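Local coordinates for xyloglucan-specific endo-beta-1,4-glucanase GH12 (Aspergillus niveus, PDB 4NPR), which probably cuts internal beta-1,4-glucosidic linkages of xyloglucan, a plant cell-wall polysaccharide, with retention of the beta configuration, at residues T72-S77 with I117-A122; Y123-S128 with G195-F200; D134-I139 with S212-V217; P158-T163 with S206-S211; T163-K168 with N191-D196. All blocks are in the same frame, centred on the assembly; numbering follows the deposited sequence.

In the fold
Contacts 1, 2 and 5 bridge the two sheets of the jelly-roll sandwich or the elements beside them, whereas contacts 3 and 4 lie at the surface. Contact 3 stays within the nine-stranded sheet, between the two strands that flank strand 117-128; contact 4 joins a loop to the end of helix 198-207. Contact 2 is fully buried and rests on methionine and tyrosine; contacts 1 and 5 are partly buried, each built round one aromatic ring. Strand 117-128 serves both contact 1 and contact 2, and contacts 2 and 5 share Gly195 and Asp196. At the surface, polar groups mix with methyls: a histidine and an asparagine in contact 3, a glutamine amide in contact 4.

Contact 1. Residues T72-S77 with I117-A122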
# COMPACT_ATOMS: atom_id res chain seq x y z
N THR A 72 -13.15 -3.40 -1.91
CA THR A 72 -13.06 -4.75 -1.47
C THR A 72 -13.84 -4.96 -0.17
O THR A 72 -13.97 -4.04 0.65
CB THR A 72 -11.58 -5.13 -1.34
OG1 THR A 72 -11.48 -6.53 -1.08
CG2 THR A 72 -10.92 -4.40 -0.22
N LYS A 73 -14.32 -6.18 0.03
CA LYS A 73 -15.17 -6.54 1.14
C LYS A 73 -14.64 -7.78 1.74
O LYS A 73 -14.24 -8.68 1.02
CB LYS A 73 -16.57 -6.81 0.63
CG LYS A 73 -17.16 -5.57 -0.01
CD LYS A 73 -18.55 -5.72 -0.58
CE LYS A 73 -19.09 -4.33 -0.88
NZ LYS A 73 -19.82 -4.30 -2.18
N TRP A 74 -14.67 -7.86 3.07
CA TRP A 74 -14.00 -8.96 3.72
C TRP A 74 -14.44 -9.19 5.14
O TRP A 74 -14.93 -8.30 5.80
CB TRP A 74 -12.45 -8.78 3.67
CG TRP A 74 -11.87 -7.50 4.31
CD1 TRP A 74 -11.55 -6.34 3.66
CD2 TRP A 74 -11.53 -7.29 5.69
NE1 TRP A 74 -11.05 -5.42 4.55
CE2 TRP A 74 -11.03 -5.97 5.81
CE3 TRP A 74 -11.59 -8.09 6.83
CZ2 TRP A 74 -10.58 -5.44 7.00
CZ3 TRP A 74 -11.15 -7.54 8.05
CH2 TRP A 74 -10.65 -6.23 8.12
N SER A 75 -14.26 -10.44 5.58
CA SER A 75 -14.25 -10.77 6.97
C SER A 75 -13.12 -11.76 7.16
O SER A 75 -12.97 -12.67 6.34
CB SER A 75 -15.54 -11.46 7.38
OG SER A 75 -16.66 -10.63 7.13
N TRP A 76 -12.36 -11.58 8.24
CA TRP A 76 -11.24 -12.45 8.62
C TRP A 76 -11.18 -12.60 10.13
O TRP A 76 -11.48 -11.66 10.89
CB TRP A 76 -9.91 -11.85 8.16
CG TRP A 76 -9.71 -11.78 6.70
CD1 TRP A 76 -9.59 -10.67 5.97
CD2 TRP A 76 -9.60 -12.88 5.81
NE1 TRP A 76 -9.43 -10.99 4.65
CE2 TRP A 76 -9.41 -12.35 4.53
CE3 TRP A 76 -9.64 -14.25 5.97
CZ2 TRP A 76 -9.27 -13.14 3.39
CZ3 TRP A 76 -9.49 -15.07 4.83
CH2 TRP A 76 -9.31 -14.50 3.56
N SER A 77 -10.79 -13.78 10.57
CA SER A 77 -10.48 -13.92 11.98
C SER A 77 -9.40 -14.94 12.19
O SER A 77 -9.03 -15.66 11.23
CB SER A 77 -11.70 -14.22 12.81
OG SER A 77 -12.17 -15.49 12.50
N ILE A 117 -12.56 -3.59 13.21
CA ILE A 117 -11.56 -3.59 12.13
C ILE A 117 -10.10 -3.45 12.59
O ILE A 117 -9.79 -2.56 13.37
CB ILE A 117 -11.87 -2.51 11.08
CG1 ILE A 117 -13.08 -2.94 10.23
CG2 ILE A 117 -10.72 -2.34 10.11
CD1 ILE A 117 -13.79 -1.80 9.51
N VAL A 118 -9.23 -4.34 12.11
CA VAL A 118 -7.79 -4.24 12.31
C VAL A 118 -7.20 -4.42 10.90
O VAL A 118 -7.36 -5.45 10.29
CB VAL A 118 -7.25 -5.34 13.27
CG1 VAL A 118 -5.75 -5.17 13.56
CG2 VAL A 118 -8.06 -5.38 14.55
N ALA A 119 -6.55 -3.38 10.39
CA ALA A 119 -6.23 -3.25 8.96
C ALA A 119 -5.44 -2.01 8.81
O ALA A 119 -5.54 -1.11 9.64
CB ALA A 119 -7.49 -3.10 8.13
N ASP A 120 -4.61 -1.97 7.78
CA ASP A 120 -3.99 -0.73 7.33
C ASP A 120 -4.44 -0.36 5.92
O ASP A 120 -5.00 -1.20 5.20
CB ASP A 120 -2.44 -0.76 7.43
CG ASP A 120 -1.78 -1.69 6.43
OD1 ASP A 120 -1.93 -1.55 5.19
OD2 ASP A 120 -1.04 -2.58 6.88
N VAL A 121 -4.26 0.92 5.59
CA VAL A 121 -4.46 1.48 4.27
C VAL A 121 -3.14 2.13 3.89
O VAL A 121 -2.66 3.00 4.57
CB VAL A 121 -5.59 2.53 4.22
CG1 VAL A 121 -5.88 2.93 2.78
CG2 VAL A 121 -6.85 2.00 4.89
N ALA A 122 -2.57 1.72 2.76
CA ALA A 122 -1.17 1.92 2.52
C ALA A 122 -0.86 1.89 1.03
O ALA A 122 -1.49 1.13 0.27
CB ALA A 122 -0.39 0.81 3.22
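Trp74 reaches across with the six-membered end of its indole, and that end makes all the contact there is with residues 117-122. CZ2 of Trp74 lies 4.0 Å from CB of Ala119, while the neighbouring ring atom CH2 of Trp74 is 4.0 Å from the carbonyl O of Val118 and 4.4 Å from CG2 of Ile117. All three partners come at the ring obliquely, and the touch is purely van der Waals: no hydrogen bond joins the two segments.

Behind this first shell, CG of Trp74 sits between the backbone N and the carbonyl carbon (chi1 59°). This position leaves one edge of the indole beside the backbone N of Trp76, which lies in the ring plane, while the six-membered end reaches the other strand. The polar corner of the indole is held from elsewhere, since NE1 of Trp74 is hydrogen-bonded to the hydroxyl of Tyr112. Pro225 also packs on Trp74. On the other side, Ala119 offers just a methyl group pointing at the ring, so the large side chain meets a small one; Ile117 adds its CG2 branch and leans in turn on Leu146.

Further out, the backbone of Trp74 is bonded to Ala231, within the six-stranded sheet, whereas Ala119 belongs to the nine-stranded one. The two short strand segments cross at 110°, their axes 9.3 Å apart. A single aromatic side chain packed from one sheet against the other is sandwich packing, here in the beta-jelly roll of glycoside hydrolase family 12.

Contact 2. Residues Y123-S128 with G195-F200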
# COMPACT_ATOMS: atom_id res chain seq x y z
N TYR A 123 0.05 2.80 0.65
CA TYR A 123 0.90 2.64 -0.50
C TYR A 123 1.99 1.65 -0.11
O TYR A 123 2.46 1.65 1.03
CB TYR A 123 1.62 3.91 -0.94
CG TYR A 123 0.74 5.03 -1.37
CD1 TYR A 123 0.17 5.91 -0.44
CD2 TYR A 123 0.48 5.24 -2.70
CE1 TYR A 123 -0.65 6.96 -0.84
CE2 TYR A 123 -0.31 6.30 -3.12
CZ TYR A 123 -0.90 7.15 -2.19
OH TYR A 123 -1.69 8.22 -2.62
N ASP A 124 2.37 0.84 -1.11
CA ASP A 124 3.49 -0.07 -1.08
C ASP A 124 4.34 0.11 -2.34
O ASP A 124 3.92 -0.23 -3.43
CB ASP A 124 2.95 -1.48 -1.01
CG ASP A 124 3.80 -2.38 -0.19
OD1 ASP A 124 4.80 -1.90 0.40
OD2 ASP A 124 3.47 -3.58 -0.10
N MET A 125 5.53 0.68 -2.19
CA MET A 125 6.44 0.95 -3.29
C MET A 125 7.76 0.22 -3.10
O MET A 125 8.35 0.23 -2.02
CB MET A 125 6.71 2.43 -3.37
CG MET A 125 5.47 3.26 -3.56
SD MET A 125 5.95 5.00 -3.54
CE MET A 125 5.91 5.29 -1.78
N PHE A 126 8.24 -0.38 -4.17
CA PHE A 126 9.32 -1.33 -4.11
C PHE A 126 10.50 -0.86 -4.95
O PHE A 126 10.30 -0.34 -6.06
CB PHE A 126 8.80 -2.64 -4.65
CG PHE A 126 7.86 -3.33 -3.71
CD1 PHE A 126 8.36 -4.05 -2.64
CD2 PHE A 126 6.49 -3.22 -3.88
CE1 PHE A 126 7.51 -4.69 -1.76
CE2 PHE A 126 5.62 -3.86 -3.02
CZ PHE A 126 6.13 -4.60 -1.95
N LEU A 127 11.71 -1.02 -4.41
CA LEU A 127 12.93 -0.71 -5.13
C LEU A 127 13.73 -1.95 -5.48
O LEU A 127 13.59 -3.01 -4.84
CB LEU A 127 13.81 0.16 -4.29
CG LEU A 127 13.11 1.43 -3.90
CD1 LEU A 127 14.03 2.27 -3.04
CD2 LEU A 127 12.72 2.15 -5.16
N SER A 128 14.56 -1.82 -6.52
CA SER A 128 15.49 -2.88 -6.90
C SER A 128 16.73 -2.31 -7.54
O SER A 128 16.74 -1.15 -7.99
CB SER A 128 14.84 -3.89 -7.80
OG SER A 128 15.64 -5.05 -7.81
N GLY A 195 -0.68 14.38 -3.30
CA GLY A 195 0.73 14.77 -3.16
C GLY A 195 1.74 14.08 -4.04
O GLY A 195 1.44 13.10 -4.70
N ASP A 196 2.95 14.61 -4.01
CA ASP A 196 4.06 14.04 -4.75
C ASP A 196 4.71 12.92 -3.93
O ASP A 196 5.39 13.18 -2.93
CB ASP A 196 5.09 15.12 -5.16
CG ASP A 196 6.12 14.58 -6.13
OD1 ASP A 196 6.07 13.37 -6.36
OD2 ASP A 196 6.97 15.32 -6.69
N MET A 197 4.53 11.66 -4.34
CA MET A 197 5.12 10.54 -3.57
C MET A 197 6.68 10.52 -3.59
O MET A 197 7.33 9.73 -2.92
CB MET A 197 4.59 9.19 -4.04
CG MET A 197 3.10 8.93 -3.82
SD MET A 197 2.44 9.28 -2.18
CE MET A 197 3.07 7.89 -1.24
N ARG A 198 7.27 11.44 -4.34
CA ARG A 198 8.69 11.51 -4.41
C ARG A 198 9.26 12.10 -3.16
O ARG A 198 10.47 11.99 -2.94
CB ARG A 198 9.12 12.32 -5.60
CG ARG A 198 10.49 11.92 -6.03
CD ARG A 198 10.98 12.85 -7.11
NE ARG A 198 11.64 14.01 -6.55
CZ ARG A 198 12.30 14.89 -7.28
NH1 ARG A 198 12.40 14.72 -8.57
NH2 ARG A 198 12.86 15.92 -6.72
N ASP A 199 8.42 12.72 -2.34
CA ASP A 199 8.96 13.37 -1.14
C ASP A 199 9.51 12.32 -0.15
O ASP A 199 10.49 12.56 0.51
CB ASP A 199 7.91 14.29 -0.46
CG ASP A 199 7.44 15.48 -1.38
OD1 ASP A 199 8.21 15.98 -2.22
OD2 ASP A 199 6.27 15.91 -1.25
N PHE A 200 8.85 11.19 -0.06
CA PHE A 200 9.30 10.06 0.75
C PHE A 200 10.69 9.56 0.37
O PHE A 200 11.49 9.26 1.24
CB PHE A 200 8.28 8.95 0.61
CG PHE A 200 6.96 9.33 1.18
CD1 PHE A 200 6.80 9.39 2.55
CD2 PHE A 200 5.93 9.75 0.37
CE1 PHE A 200 5.61 9.81 3.10
CE2 PHE A 200 4.75 10.20 0.93
CZ PHE A 200 4.58 10.20 2.28
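Met197 lays its whole thioether end against one face of the Tyr123 ring, the methyl over the centre and the sulfur over the same face. CE of Met197 is 3.7 Å from the ring centroid of Tyr123, only 14° off the normal, and SD of Met197 follows at 4.1 Å from the same centroid. The pair is thus a CH-pi and a Met-aromatic contact at once. Two successive bends in the Met197 chain (chi2 -48°, chi3 -76°) fold its end over to lie along the ring. Its methyl also touches the tip of a second methionine, CE of Met125 standing 3.9 Å from CE of Met197.

Met197 is delivered by the turn between strand 192-196 and helix 198-207. Asp196, just before the turn into the helix, makes a capping bond: its OD1 accepts from N of Arg198 at 3.0 Å, the donor lying above the carboxylate plane, and the same oxygen takes a bond from the N of Ile104. The backbone N of Asp199 closes the turn on O of Asp196 at 3.1 Å.

Around Tyr123, Trp108 makes an edge-to-face contact, and the hydroxyl is hydrogen-bonded to Ser106 OG. The polar end of the tyrosine is therefore satisfied away from Met197, and between the two segments cohesion rests on dispersion and on the polarisable sulfur over the pi cloud, with no hydrogen bond joining them.

Contact 3. Residues D134-I139 with S212-V217; sequences DHNYEI and SDLYLV
Apolar contact comes first in the meeting of Tyr137 with Leu214. The methyl CD1 of Leu214 sits equally close to two ring atoms, 3.6 Å from CE2 of Tyr137 and 3.6 Å from CD2 of Tyr137, so it addresses one bond of the ring rather than a single atom. The methyl comes at the ring obliquely, and the two side chains cross at about a right angle. Leu210, from the loop after helix 198-207, packs on Tyr137 as well.

A second group pairs methyls with polar side chains. CG2 of Val217 lies 3.6 Å from CD2 of His135 and 3.7 Å from its NE2, coming obliquely at the CD2-NE2 side of the imidazole. The other leucine branch, CD2 of Leu214, stops 3.9 Å from OD1 of Asn136; these two side chains approach from opposite directions.

The contact is a neighbour-but-one packing in the nine-stranded sheet of the jelly roll: strand 117-128 runs between strands 137-146 and 215-226, and the side chains meet across it. Asn136 and Tyr137 both pair with Leu127 of that middle strand, which makes a classic beta bulge, and both of their side chains lie near Leu214.

Hydrogen bonds and stacking reach outside the pair of segments. With its CG between the backbone N and the carbonyl carbon (chi1 72°), Asn136 holds its amide with OD1 toward Leu214 and ND2 in a weak bond to the carbonyl O of Leu127. The imidazole of His135 stacks on the ring of Phe126, while its NE2 forms a weak hydrogen bond with Asp218 OD2.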
# COMPACT_ATOMS: atom_id res chain seq x y z
N ASP A 134 15.04 -8.58 -8.06
CA ASP A 134 14.31 -8.79 -6.83
C ASP A 134 14.17 -7.47 -6.05
O ASP A 134 14.99 -6.55 -6.20
CB ASP A 134 15.07 -9.80 -5.94
CG ASP A 134 15.18 -11.21 -6.56
OD1 ASP A 134 14.24 -11.70 -7.25
OD2 ASP A 134 16.22 -11.85 -6.31
N HIS A 135 13.16 -7.41 -5.18
CA HIS A 135 12.96 -6.25 -4.31
C HIS A 135 13.93 -6.27 -3.14
O HIS A 135 13.91 -7.19 -2.33
CB HIS A 135 11.53 -6.17 -3.79
CG HIS A 135 10.49 -6.18 -4.86
ND1 HIS A 135 9.21 -6.66 -4.65
CD2 HIS A 135 10.54 -5.79 -6.16
CE1 HIS A 135 8.53 -6.57 -5.77
NE2 HIS A 135 9.32 -6.06 -6.71
N ASN A 136 14.77 -5.27 -3.05
CA ASN A 136 15.63 -5.12 -1.88
C ASN A 136 15.10 -4.11 -0.85
O ASN A 136 15.40 -4.21 0.33
CB ASN A 136 17.08 -4.80 -2.31
CG ASN A 136 17.26 -3.38 -2.85
OD1 ASN A 136 18.27 -2.72 -2.59
ND2 ASN A 136 16.29 -2.92 -3.62
N TYR A 137 14.29 -3.14 -1.32
CA TYR A 137 13.63 -2.21 -0.45
C TYR A 137 12.14 -2.17 -0.60
O TYR A 137 11.56 -2.40 -1.66
CB TYR A 137 14.15 -0.80 -0.67
CG TYR A 137 15.50 -0.59 -0.10
CD1 TYR A 137 15.65 -0.34 1.26
CD2 TYR A 137 16.62 -0.65 -0.90
CE1 TYR A 137 16.91 -0.14 1.80
CE2 TYR A 137 17.89 -0.43 -0.38
CZ TYR A 137 18.03 -0.17 0.98
OH TYR A 137 19.30 0.01 1.51
N GLU A 138 11.50 -1.84 0.50
CA GLU A 138 10.10 -1.60 0.45
C GLU A 138 9.81 -0.35 1.25
O GLU A 138 10.30 -0.21 2.37
CB GLU A 138 9.31 -2.80 1.00
CG GLU A 138 7.79 -2.59 0.95
CD GLU A 138 7.01 -3.73 1.59
OE1 GLU A 138 7.60 -4.69 2.15
OE2 GLU A 138 5.77 -3.66 1.56
N ILE A 139 8.99 0.52 0.66
CA ILE A 139 8.53 1.72 1.32
C ILE A 139 7.00 1.75 1.40
O ILE A 139 6.29 1.66 0.39
CB ILE A 139 9.02 2.94 0.58
CG1 ILE A 139 10.53 3.05 0.73
CG2 ILE A 139 8.40 4.20 1.15
CD1 ILE A 139 11.30 2.29 -0.31
N SER A 212 20.04 6.80 -4.51
CA SER A 212 19.18 7.18 -5.62
C SER A 212 19.49 6.43 -6.91
O SER A 212 18.75 6.55 -7.89
CB SER A 212 19.17 8.70 -5.84
OG SER A 212 20.46 9.17 -6.09
N ASP A 213 20.54 5.61 -6.92
CA ASP A 213 20.82 4.79 -8.09
C ASP A 213 19.85 3.60 -8.21
O ASP A 213 19.82 2.90 -9.22
CB ASP A 213 22.30 4.32 -8.08
CG ASP A 213 22.87 4.05 -9.49
OD1 ASP A 213 22.35 4.63 -10.47
OD2 ASP A 213 23.84 3.27 -9.62
N LEU A 214 19.05 3.37 -7.18
CA LEU A 214 18.09 2.27 -7.21
C LEU A 214 16.96 2.59 -8.16
O LEU A 214 16.72 3.76 -8.45
CB LEU A 214 17.54 1.99 -5.81
CG LEU A 214 18.59 1.55 -4.76
CD1 LEU A 214 18.01 1.61 -3.34
CD2 LEU A 214 19.17 0.16 -5.02
N TYR A 215 16.29 1.54 -8.64
CA TYR A 215 15.10 1.61 -9.51
C TYR A 215 13.80 1.52 -8.74
O TYR A 215 13.61 0.60 -7.99
CB TYR A 215 15.09 0.45 -10.52
CG TYR A 215 16.16 0.53 -11.57
CD1 TYR A 215 17.43 -0.04 -11.36
CD2 TYR A 215 15.94 1.20 -12.78
CE1 TYR A 215 18.43 0.07 -12.33
CE2 TYR A 215 16.92 1.32 -13.76
CZ TYR A 215 18.17 0.76 -13.54
OH TYR A 215 19.13 0.86 -14.51
N LEU A 216 12.86 2.44 -8.98
CA LEU A 216 11.45 2.26 -8.55
C LEU A 216 10.82 1.24 -9.45
O LEU A 216 10.77 1.50 -10.62
CB LEU A 216 10.69 3.60 -8.66
CG LEU A 216 9.19 3.70 -8.31
CD1 LEU A 216 8.82 3.01 -7.00
CD2 LEU A 216 8.80 5.18 -8.22
N VAL A 217 10.37 0.09 -8.95
CA VAL A 217 9.78 -0.96 -9.83
C VAL A 217 8.31 -1.40 -9.63
O VAL A 217 7.78 -2.15 -10.47
CB VAL A 217 10.64 -2.26 -9.87
CG1 VAL A 217 12.09 -1.92 -10.14
CG2 VAL A 217 10.49 -3.10 -8.60

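Contact 4. Residues P158-T163 with S206-S211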
# COMPACT_ATOMS: atom_id res chain seq x y z
N PRO A 158 9.35 4.06 16.64
CA PRO A 158 9.85 4.88 15.53
C PRO A 158 11.36 5.06 15.56
O PRO A 158 11.93 5.15 16.62
CB PRO A 158 9.21 6.24 15.77
CG PRO A 158 8.01 6.01 16.65
CD PRO A 158 8.23 4.70 17.37
N ILE A 159 12.00 5.09 14.39
CA ILE A 159 13.37 5.68 14.28
C ILE A 159 13.32 7.19 14.08
O ILE A 159 14.31 7.87 14.27
CB ILE A 159 14.23 5.03 13.17
CG1 ILE A 159 13.53 5.06 11.81
CG2 ILE A 159 14.53 3.59 13.53
CD1 ILE A 159 14.38 4.56 10.65
N ALA A 160 12.17 7.74 13.74
CA ALA A 160 12.06 9.17 13.47
C ALA A 160 10.60 9.54 13.29
O ALA A 160 9.77 8.70 13.04
CB ALA A 160 12.86 9.52 12.22
N THR A 161 10.32 10.82 13.36
CA THR A 161 8.97 11.32 13.22
C THR A 161 8.91 12.48 12.22
O THR A 161 8.43 13.55 12.53
CB THR A 161 8.45 11.76 14.61
OG1 THR A 161 9.34 12.73 15.19
CG2 THR A 161 8.34 10.52 15.59
N PRO A 162 9.37 12.24 10.98
CA PRO A 162 9.40 13.31 9.97
C PRO A 162 8.04 13.72 9.41
O PRO A 162 7.09 12.97 9.46
CB PRO A 162 10.19 12.66 8.86
CG PRO A 162 9.70 11.23 8.89
CD PRO A 162 9.59 10.91 10.36
N THR A 163 7.99 14.93 8.87
CA THR A 163 6.81 15.46 8.19
C THR A 163 7.16 15.40 6.69
O THR A 163 8.15 15.94 6.27
CB THR A 163 6.53 16.92 8.68
OG1 THR A 163 6.04 16.91 10.03
CG2 THR A 163 5.53 17.63 7.78
N SER A 206 18.16 11.49 1.76
CA SER A 206 18.72 12.60 2.42
C SER A 206 19.03 12.25 3.87
O SER A 206 20.12 12.58 4.36
CB SER A 206 17.68 13.70 2.31
OG SER A 206 18.11 14.86 2.92
N ASN A 207 18.11 11.56 4.54
CA ASN A 207 18.22 11.38 6.01
C ASN A 207 18.43 9.95 6.50
O ASN A 207 18.59 9.74 7.70
CB ASN A 207 16.96 11.92 6.71
CG ASN A 207 16.71 13.39 6.43
OD1 ASN A 207 16.66 14.19 7.36
ND2 ASN A 207 16.50 13.74 5.17
N GLN A 208 18.36 8.98 5.60
CA GLN A 208 18.53 7.57 5.95
C GLN A 208 19.47 6.81 4.97
O GLN A 208 19.45 5.58 4.95
CB GLN A 208 17.16 6.87 5.95
CG GLN A 208 16.11 7.52 6.82
CD GLN A 208 16.39 7.39 8.29
OE1 GLN A 208 17.19 6.57 8.70
NE2 GLN A 208 15.69 8.17 9.10
N GLY A 209 20.22 7.52 4.14
CA GLY A 209 21.24 6.90 3.31
C GLY A 209 20.74 6.10 2.12
O GLY A 209 21.49 5.33 1.52
N LEU A 210 19.48 6.28 1.74
CA LEU A 210 18.98 5.46 0.65
C LEU A 210 19.66 5.88 -0.65
O LEU A 210 19.82 7.06 -0.91
CB LEU A 210 17.46 5.57 0.51
CG LEU A 210 16.94 4.62 -0.56
CD1 LEU A 210 16.97 3.17 -0.04
CD2 LEU A 210 15.55 5.06 -1.00
N SER A 211 20.07 4.92 -1.46
CA SER A 211 20.76 5.27 -2.70
C SER A 211 19.74 5.73 -3.78
O SER A 211 18.68 5.12 -3.95
CB SER A 211 21.60 4.08 -3.18
OG SER A 211 22.14 4.35 -4.47
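NE2 of Gln208 makes a weak hydrogen bond to the hydroxyl of Tyr203, and two methyl groups of residues 158-163 lie near the same nitrogen. CB of Ala160 lies 4.4 Å from NE2 of Gln208, and CD1 of Ile159 is 4.1 Å from that atom. The isoleucine methyl is almost equally far from the oxygen, 4.0 Å from OE1 of Gln208, so it sits about midway between the two ends of the amide.

The touching is loose and carries no hydrogen bond between the segments. Ile159 turns CG1 in between its backbone N and carbonyl carbon (chi1 54°), which directs CD1 at the amide; the glutamine chain, bent at chi2 (-70°), crosses it obliquely.

Gln208 is the first residue to leave helical geometry at the end of helix 198-207. The facing loop leads from strand 137-146 to strand 163-164. Its backbone at Ile159 and Ala160 is bonded to Leu171 of strand 167-176, while Ala160 and Pro162 rest on Tyr203, so the loop is lodged between that strand and the helix.

Contact 5. Residues T163-K168 with N191-D196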
# COMPACT_ATOMS: atom_id res chain seq x y z
N THR A 163 7.99 14.93 8.87
CA THR A 163 6.81 15.46 8.19
C THR A 163 7.16 15.40 6.69
O THR A 163 8.15 15.94 6.27
CB THR A 163 6.53 16.92 8.68
OG1 THR A 163 6.04 16.91 10.03
CG2 THR A 163 5.53 17.63 7.78
N VAL A 164 6.36 14.72 5.90
CA VAL A 164 6.62 14.52 4.50
C VAL A 164 5.29 14.67 3.80
O VAL A 164 4.25 14.17 4.30
CB VAL A 164 7.09 13.08 4.21
CG1 VAL A 164 7.42 12.91 2.73
CG2 VAL A 164 8.24 12.69 5.12
N ALA A 165 5.32 15.37 2.67
CA ALA A 165 4.14 15.69 1.86
C ALA A 165 2.98 16.26 2.70
O ALA A 165 1.81 15.93 2.48
CB ALA A 165 3.72 14.48 1.02
N GLY A 166 3.37 17.11 3.66
CA GLY A 166 2.45 17.86 4.54
C GLY A 166 1.88 17.11 5.74
O GLY A 166 1.08 17.66 6.45
N ILE A 167 2.27 15.85 5.95
CA ILE A 167 1.68 14.97 6.97
C ILE A 167 2.79 14.52 7.91
O ILE A 167 3.86 14.16 7.45
CB ILE A 167 1.12 13.67 6.32
CG1 ILE A 167 -0.06 13.96 5.40
CG2 ILE A 167 0.72 12.63 7.37
CD1 ILE A 167 -0.47 12.76 4.58
N LYS A 168 2.51 14.52 9.21
CA LYS A 168 3.45 14.02 10.22
C LYS A 168 3.35 12.50 10.33
O LYS A 168 2.28 11.93 10.44
CB LYS A 168 3.18 14.65 11.56
CG LYS A 168 4.41 14.78 12.48
CD LYS A 168 4.38 16.14 13.23
CE LYS A 168 5.01 16.09 14.64
NZ LYS A 168 6.37 15.49 14.67
N ASN A 191 -8.06 9.97 5.35
CA ASN A 191 -8.77 9.37 4.26
C ASN A 191 -8.76 10.14 2.97
O ASN A 191 -9.19 9.63 1.98
CB ASN A 191 -10.19 9.02 4.67
CG ASN A 191 -11.15 10.17 4.49
OD1 ASN A 191 -10.89 11.13 3.77
ND2 ASN A 191 -12.28 10.05 5.10
N SER A 192 -8.26 11.37 2.96
CA SER A 192 -8.13 12.16 1.71
C SER A 192 -6.70 12.63 1.59
O SER A 192 -6.17 13.14 2.58
CB SER A 192 -9.02 13.41 1.75
OG SER A 192 -10.38 13.03 1.74
N PHE A 193 -6.11 12.48 0.40
CA PHE A 193 -4.70 12.81 0.18
C PHE A 193 -4.41 13.15 -1.27
O PHE A 193 -4.86 12.47 -2.16
CB PHE A 193 -3.79 11.62 0.55
CG PHE A 193 -2.31 11.82 0.21
CD1 PHE A 193 -1.51 12.66 0.97
CD2 PHE A 193 -1.74 11.16 -0.87
CE1 PHE A 193 -0.17 12.86 0.64
CE2 PHE A 193 -0.41 11.35 -1.20
CZ PHE A 193 0.38 12.20 -0.45
N SER A 194 -3.61 14.19 -1.48
CA SER A 194 -3.07 14.53 -2.80
C SER A 194 -1.62 15.05 -2.65
O SER A 194 -1.36 16.00 -1.92
CB SER A 194 -3.96 15.56 -3.52
OG SER A 194 -3.51 15.81 -4.85
N GLY A 195 -0.68 14.38 -3.30
CA GLY A 195 0.73 14.77 -3.16
C GLY A 195 1.74 14.08 -4.04
O GLY A 195 1.44 13.10 -4.70
N ASP A 196 2.95 14.61 -4.01
CA ASP A 196 4.06 14.04 -4.75
C ASP A 196 4.71 12.92 -3.93
O ASP A 196 5.39 13.18 -2.93
CB ASP A 196 5.09 15.12 -5.16
CG ASP A 196 6.12 14.58 -6.13
OD1 ASP A 196 6.07 13.37 -6.36
OD2 ASP A 196 6.97 15.32 -6.69
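Phe193 turns its ring towards the 163-168 segment, a beta hairpin at the rim of the jelly roll. Over one face lies the backbone N of Gly195, 3.6 Å above the plane and off-centre. At the edge, near the ring plane, the carbonyl O of Ala165 stands 4.1 Å from CE1 of Phe193. CD1 of Ile167 comes in obliquely, 3.8 Å from CD1 of Phe193.

In the hairpin, strands 163-164 and 167-176 are joined by a type I' turn from Val164 to Ile167. Ala165 and Gly166 occupy its two central places, both with positive phi, and the hairpin closes with paired backbone bonds: N of Val164 to O of Ile167 at 3.0 Å, and N of Ile167 to O of Val164 at 3.1 Å. The turn points its Ala165 methyl at the ring as well, CB of Ala165 being 4.2 Å from CE1 of Phe193.

The hairpin strand 163-164 is an outermost strand of the nine-stranded sheet, as is 192-196 of the six-stranded one, so the contact joins the rims of the two jelly-roll sheets. Phe193 is set for this by a CG anti to the backbone N (chi1 174°), which brings the ring over Gly195, a residue with no side chain in the way. The backbone of Phe193 pairs with Trp108, and the hydroxyl end of Tyr123 packs against the ring.

At the start of the strand, the hydroxyl OG of Ser192 donates to OD1 of Asn191 at 2.8 Å, arriving almost in line with the C=O bond (170°).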